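Local coordinates for beta-fructofuranosidase (Arabidopsis thaliana, PDB 2OXB), which hydrolyses sucrose and 1-kestose, and more weakly neokestose and levan, as a secreted cell-wall invertase of glycoside hydrolase family 32, at residues A[85-97]-A[102-114]. The protein carries 1 engineered substitution. Residues are numbered along the deposited sequence; the frame is centred on the assembly and turned at random.
Sequences LPNGKPVILYTGI and QQVQNIAEPKNLS. With NAG (2-acetamido-2-deoxy-beta-D-glucopyranose), chain D.
Tyr94 and Asn106 face each other as a hydrogen-bonded pair of the antiparallel hairpin formed by strands 93-97 and 103-110, and they illustrate how a cross-strand aromatic can use its partner's methylene as a lid. Asn106 CB lies over one face of the tyrosine ring, a CH-pi contact 4.2 Å from the centroid and 27° off the ring normal. Tyr94 CG sits between its own backbone N and carbonyl carbon (chi1 81°), which carries the ring toward the neighbouring strand, where Ala108 CB meets its edge 4.4 Å from Tyr94 CE2. The asparagine amide is turned 56° from the ring plane, and its ND2 is held by the Phe72 carbonyl. A serine in place of Tyr94 would probably strip Asn106 CB of the ring face it packs on and open a gap beside Ala108 CB and Ile66. Between the two residues the backbones bond reciprocally, Asn106 N to Tyr94 O at 2.8 Å and Tyr94 N to Asn106 O at 2.9 Å. One pair further along, Gly96 opposes Val104, and a beta carbon on this glycine would probably crowd the Asn106 amide. Thr95 and Gln103 take the other face, where Thr95 CG2 packs 3.8 Å from Gln103 CB while Thr95 OG1 accepts from Asp145 N. Toward the far end, Lys89 CE reaches Pro110 CD at 3.4 Å, and Lys89 NZ makes a long salt bridge with Glu109 OE1 (3.6 Å). The hairpin supplies the two inner strands of a four-stranded antiparallel sheet, one blade of the family's five-bladed beta-propeller: strand 77-81 flanks 93-97 and strand 121-123 flanks 103-110. Ile66 of strand 60-66 touches Tyr94 and Ala108, whereas Thr95 and Gln103 adjoin the substrate-binding residues Trp78 and Arg144.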
loop_
_atom_site.group_PDB
_atom_site.type_symbol
_atom_site.label_atom_id
_atom_site.label_comp_id
_atom_site.label_asym_id
_atom_site.label_seq_id
_atom_site.Cartn_x
_atom_site.Cartn_y
_atom_site.Cartn_z
ATOM N N LEU A 85 -2.994 16.582 17.616
ATOM C CA LEU A 85 -2.592 17.814 18.287
ATOM C C LEU A 85 -1.808 17.506 19.572
ATOM O O LEU A 85 -2.121 16.541 20.274
ATOM C CB LEU A 85 -3.822 18.689 18.611
ATOM C CG LEU A 85 -4.519 19.617 17.581
ATOM C CD1 LEU A 85 -3.490 20.428 16.794
ATOM C CD2 LEU A 85 -5.368 18.822 16.640
ATOM N N PRO A 86 -0.779 18.325 19.892
ATOM C CA PRO A 86 0.091 18.196 21.072
ATOM C C PRO A 86 -0.650 18.267 22.392
ATOM O O PRO A 86 -0.182 18.903 23.335
ATOM C CB PRO A 86 1.052 19.361 20.914
ATOM C CG PRO A 86 0.164 20.402 20.358
ATOM C CD PRO A 86 -0.544 19.630 19.250
ATOM N N ASN A 87 -1.808 17.622 22.441
ATOM C CA ASN A 87 -2.619 17.589 23.636
ATOM C C ASN A 87 -3.539 16.390 23.570
ATOM O O ASN A 87 -4.229 16.067 24.535
ATOM C CB ASN A 87 -3.407 18.902 23.803
ATOM C CG ASN A 87 -3.965 19.444 22.488
ATOM O OD1 ASN A 87 -3.284 19.444 21.466
ATOM N ND2 ASN A 87 -5.201 19.932 22.521
ATOM N N GLY A 88 -3.522 15.707 22.429
ATOM C CA GLY A 88 -4.361 14.529 22.257
ATOM C C GLY A 88 -5.641 14.780 21.469
ATOM O O GLY A 88 -6.538 13.940 21.452
ATOM N N LYS A 89 -5.729 15.937 20.823
ATOM C CA LYS A 89 -6.893 16.284 20.028
ATOM C C LYS A 89 -6.624 15.901 18.571
ATOM O O LYS A 89 -5.526 16.104 18.066
ATOM C CB LYS A 89 -7.185 17.785 20.172
ATOM C CG LYS A 89 -7.865 18.459 18.984
ATOM C CD LYS A 89 -9.188 17.809 18.610
ATOM C CE LYS A 89 -9.812 18.534 17.445
ATOM N NZ LYS A 89 -10.142 19.950 17.809
ATOM N N PRO A 90 -7.612 15.285 17.896
ATOM C CA PRO A 90 -7.465 14.878 16.493
ATOM C C PRO A 90 -8.324 15.701 15.530
ATOM O O PRO A 90 -9.545 15.657 15.604
ATOM C CB PRO A 90 -7.898 13.422 16.529
ATOM C CG PRO A 90 -9.066 13.485 17.458
ATOM C CD PRO A 90 -8.630 14.448 18.560
ATOM N N VAL A 91 -7.690 16.448 14.632
ATOM C CA VAL A 91 -8.435 17.251 13.659
ATOM C C VAL A 91 -8.351 16.598 12.283
ATOM O O VAL A 91 -7.914 15.458 12.171
ATOM C CB VAL A 91 -7.870 18.686 13.553
ATOM C CG1 VAL A 91 -8.190 19.468 14.805
ATOM C CG2 VAL A 91 -6.361 18.631 13.354
ATOM N N ILE A 92 -8.769 17.312 11.240
ATOM C CA ILE A 92 -8.698 16.779 9.871
ATOM C C ILE A 92 -8.483 17.861 8.817
ATOM O O ILE A 92 -8.988 18.976 8.927
ATOM C CB ILE A 92 -9.974 15.944 9.486
ATOM C CG1 ILE A 92 -9.875 14.535 10.081
ATOM C CG2 ILE A 92 -10.121 15.859 7.963
ATOM C CD1 ILE A 92 -11.081 13.667 9.844
ATOM N N LEU A 93 -7.706 17.518 7.799
ATOM C CA LEU A 93 -7.428 18.426 6.700
ATOM C C LEU A 93 -7.873 17.716 5.426
ATOM O O LEU A 93 -7.235 16.764 4.986
ATOM C CB LEU A 93 -5.931 18.756 6.652
ATOM C CG LEU A 93 -5.428 19.828 7.635
ATOM C CD1 LEU A 93 -5.742 19.413 9.060
ATOM C CD2 LEU A 93 -3.925 20.040 7.466
ATOM N N TYR A 94 -8.993 18.148 4.853
ATOM C CA TYR A 94 -9.479 17.514 3.634
ATOM C C TYR A 94 -9.772 18.540 2.539
ATOM O O TYR A 94 -10.079 19.706 2.818
ATOM C CB TYR A 94 -10.739 16.691 3.916
ATOM C CG TYR A 94 -12.002 17.508 3.966
ATOM C CD1 TYR A 94 -12.801 17.668 2.841
ATOM C CD2 TYR A 94 -12.392 18.134 5.141
ATOM C CE1 TYR A 94 -13.959 18.431 2.886
ATOM C CE2 TYR A 94 -13.545 18.899 5.192
ATOM C CZ TYR A 94 -14.325 19.043 4.062
ATOM O OH TYR A 94 -15.473 19.802 4.137
ATOM N N THR A 95 -9.666 18.074 1.295
ATOM C CA THR A 95 -9.897 18.875 0.098
ATOM C C THR A 95 -11.358 18.837 -0.335
ATOM O O THR A 95 -11.868 17.794 -0.730
ATOM C CB THR A 95 -9.058 18.349 -1.110
ATOM O OG1 THR A 95 -7.692 18.155 -0.720
ATOM C CG2 THR A 95 -9.109 19.346 -2.278
ATOM N N GLY A 96 -12.026 19.982 -0.266
ATOM C CA GLY A 96 -13.409 20.053 -0.700
ATOM C C GLY A 96 -13.489 20.787 -2.033
ATOM O O GLY A 96 -12.550 21.474 -2.432
ATOM N N ILE A 97 -14.603 20.649 -2.737
ATOM C CA ILE A 97 -14.759 21.333 -4.013
ATOM C C ILE A 97 -15.867 22.363 -3.827
ATOM O O ILE A 97 -17.018 21.994 -3.587
ATOM C CB ILE A 97 -15.165 20.345 -5.138
ATOM C CG1 ILE A 97 -14.468 18.996 -4.941
ATOM C CG2 ILE A 97 -14.805 20.934 -6.503
ATOM C CD1 ILE A 97 -12.940 19.079 -4.917
ATOM N N GLN A 102 -13.291 24.109 -7.704
ATOM C CA GLN A 102 -11.872 24.419 -7.527
ATOM C C GLN A 102 -11.384 23.871 -6.187
ATOM O O GLN A 102 -11.902 24.215 -5.125
ATOM C CB GLN A 102 -11.621 25.934 -7.623
ATOM C CG GLN A 102 -11.589 26.682 -6.298
ATOM C CD GLN A 102 -11.501 28.196 -6.471
ATOM O OE1 GLN A 102 -10.777 28.696 -7.333
ATOM N NE2 GLN A 102 -12.224 28.927 -5.634
ATOM N N GLN A 103 -10.385 23.002 -6.256
ATOM C CA GLN A 103 -9.828 22.357 -5.075
ATOM C C GLN A 103 -9.322 23.226 -3.943
ATOM O O GLN A 103 -8.188 23.723 -3.971
ATOM C CB GLN A 103 -8.725 21.404 -5.493
ATOM C CG GLN A 103 -9.261 20.205 -6.195
ATOM C CD GLN A 103 -8.252 19.628 -7.117
ATOM O OE1 GLN A 103 -7.062 19.597 -6.797
ATOM N NE2 GLN A 103 -8.704 19.148 -8.274
ATOM N N VAL A 104 -10.173 23.372 -2.932
ATOM C CA VAL A 104 -9.844 24.151 -1.751
ATOM C C VAL A 104 -9.559 23.206 -0.587
ATOM O O VAL A 104 -9.948 22.041 -0.609
ATOM C CB VAL A 104 -11.003 25.094 -1.358
ATOM C CG1 VAL A 104 -11.154 26.186 -2.389
ATOM C CG2 VAL A 104 -12.296 24.308 -1.245
ATOM N N GLN A 105 -8.869 23.724 0.419
ATOM C CA GLN A 105 -8.520 22.958 1.603
ATOM C C GLN A 105 -9.319 23.427 2.787
ATOM O O GLN A 105 -9.324 24.613 3.107
ATOM C CB GLN A 105 -7.038 23.107 1.917
ATOM C CG GLN A 105 -6.182 22.640 0.791
ATOM C CD GLN A 105 -6.536 21.231 0.372
ATOM O OE1 GLN A 105 -6.297 20.839 -0.768
ATOM N NE2 GLN A 105 -7.104 20.455 1.297
ATOM N N ASN A 106 -9.966 22.466 3.443
ATOM C CA ASN A 106 -10.809 22.719 4.595
ATOM C C ASN A 106 -10.379 21.915 5.794
ATOM O O ASN A 106 -9.750 20.869 5.643
ATOM C CB ASN A 106 -12.241 22.356 4.243
ATOM C CG ASN A 106 -12.685 23.021 2.976
ATOM O OD1 ASN A 106 -12.670 24.246 2.880
ATOM N ND2 ASN A 106 -13.067 22.226 1.984
ATOM N N ILE A 107 -10.742 22.399 6.980
ATOM C CA ILE A 107 -10.416 21.723 8.233
ATOM C C ILE A 107 -11.708 21.289 8.937
ATOM O O ILE A 107 -12.754 21.921 8.775
ATOM C CB ILE A 107 -9.592 22.654 9.169
ATOM C CG1 ILE A 107 -9.040 21.864 10.357
ATOM C CG2 ILE A 107 -10.454 23.789 9.678
ATOM C CD1 ILE A 107 -8.142 22.681 11.296
ATOM N N ALA A 108 -11.629 20.203 9.709
ATOM C CA ALA A 108 -12.778 19.663 10.445
ATOM C C ALA A 108 -12.411 19.042 11.809
ATOM O O ALA A 108 -11.589 18.131 11.882
ATOM C CB ALA A 108 -13.493 18.618 9.584
ATOM N N GLU A 109 -13.033 19.533 12.879
ATOM C CA GLU A 109 -12.798 19.019 14.231
ATOM C C GLU A 109 -14.015 18.198 14.669
ATOM O O GLU A 109 -15.096 18.329 14.088
ATOM C CB GLU A 109 -12.588 20.175 15.209
ATOM C CG GLU A 109 -13.791 21.107 15.325
ATOM C CD GLU A 109 -13.531 22.287 16.236
ATOM O OE1 GLU A 109 -13.078 22.066 17.378
ATOM O OE2 GLU A 109 -13.782 23.433 15.810
ATOM N N PRO A 110 -13.853 17.333 15.692
ATOM C CA PRO A 110 -14.939 16.485 16.211
ATOM C C PRO A 110 -15.935 17.236 17.111
ATOM O O PRO A 110 -15.615 18.298 17.642
ATOM C CB PRO A 110 -14.180 15.400 16.965
ATOM C CG PRO A 110 -13.008 16.145 17.500
ATOM C CD PRO A 110 -12.567 16.938 16.296
ATOM N N LYS A 111 -17.137 16.680 17.273
ATOM C CA LYS A 111 -18.183 17.292 18.102
ATOM C C LYS A 111 -18.063 16.917 19.580
ATOM O O LYS A 111 -17.488 17.667 20.377
ATOM C CB LYS A 111 -19.573 16.894 17.597
ATOM C CG LYS A 111 -19.968 17.565 16.295
ATOM C CD LYS A 111 -21.456 17.415 16.012
ATOM C CE LYS A 111 -21.891 18.311 14.852
ATOM N NZ LYS A 111 -21.193 17.987 13.575
ATOM N N ASN A 112 -18.630 15.772 19.949
ATOM C CA ASN A 112 -18.552 15.298 21.323
ATOM C C ASN A 112 -17.095 14.911 21.572
ATOM O O ASN A 112 -16.671 13.808 21.236
ATOM C CB ASN A 112 -19.463 14.085 21.511
ATOM C CG ASN A 112 -20.942 14.454 21.534
ATOM O OD1 ASN A 112 -21.388 15.361 20.821
ATOM N ND2 ASN A 112 -21.709 13.724 22.338
ATOM N N LEU A 113 -16.335 15.838 22.151
ATOM C CA LEU A 113 -14.915 15.647 22.443
ATOM C C LEU A 113 -14.595 14.486 23.390
ATOM O O LEU A 113 -13.431 14.110 23.561
ATOM C CB LEU A 113 -14.322 16.948 23.003
ATOM C CG LEU A 113 -15.081 17.764 24.061
ATOM C CD1 LEU A 113 -16.298 18.419 23.432
ATOM C CD2 LEU A 113 -15.482 16.874 25.232
ATOM N N SER A 114 -15.625 13.926 24.012
ATOM C CA SER A 114 -15.433 12.814 24.926
ATOM C C SER A 114 -15.873 11.492 24.274
ATOM O O SER A 114 -15.558 10.411 24.776
ATOM C CB SER A 114 -16.201 13.070 26.229
ATOM O OG SER A 114 -15.738 14.246 26.872
HETATM C C1 NAG D . -21.882 14.087 23.734
HETATM C C2 NAG D . -22.225 12.830 24.541
HETATM C C3 NAG D . -22.278 13.110 26.054
HETATM C C4 NAG D . -21.092 13.942 26.535
HETATM C C5 NAG D . -20.875 15.147 25.622
HETATM C C6 NAG D . -19.625 15.906 26.003
HETATM C C7 NAG D . -23.973 11.180 24.573
HETATM C C8 NAG D . -24.911 11.240 25.773
HETATM N N2 NAG D . -23.514 12.333 24.106
HETATM O O3 NAG D . -22.287 11.877 26.761
HETATM O O4 NAG D . -21.336 14.389 27.858
HETATM O O5 NAG D . -20.702 14.710 24.259
HETATM O O6 NAG D . -19.899 16.845 27.030
HETATM O O7 NAG D . -23.668 10.095 24.078
#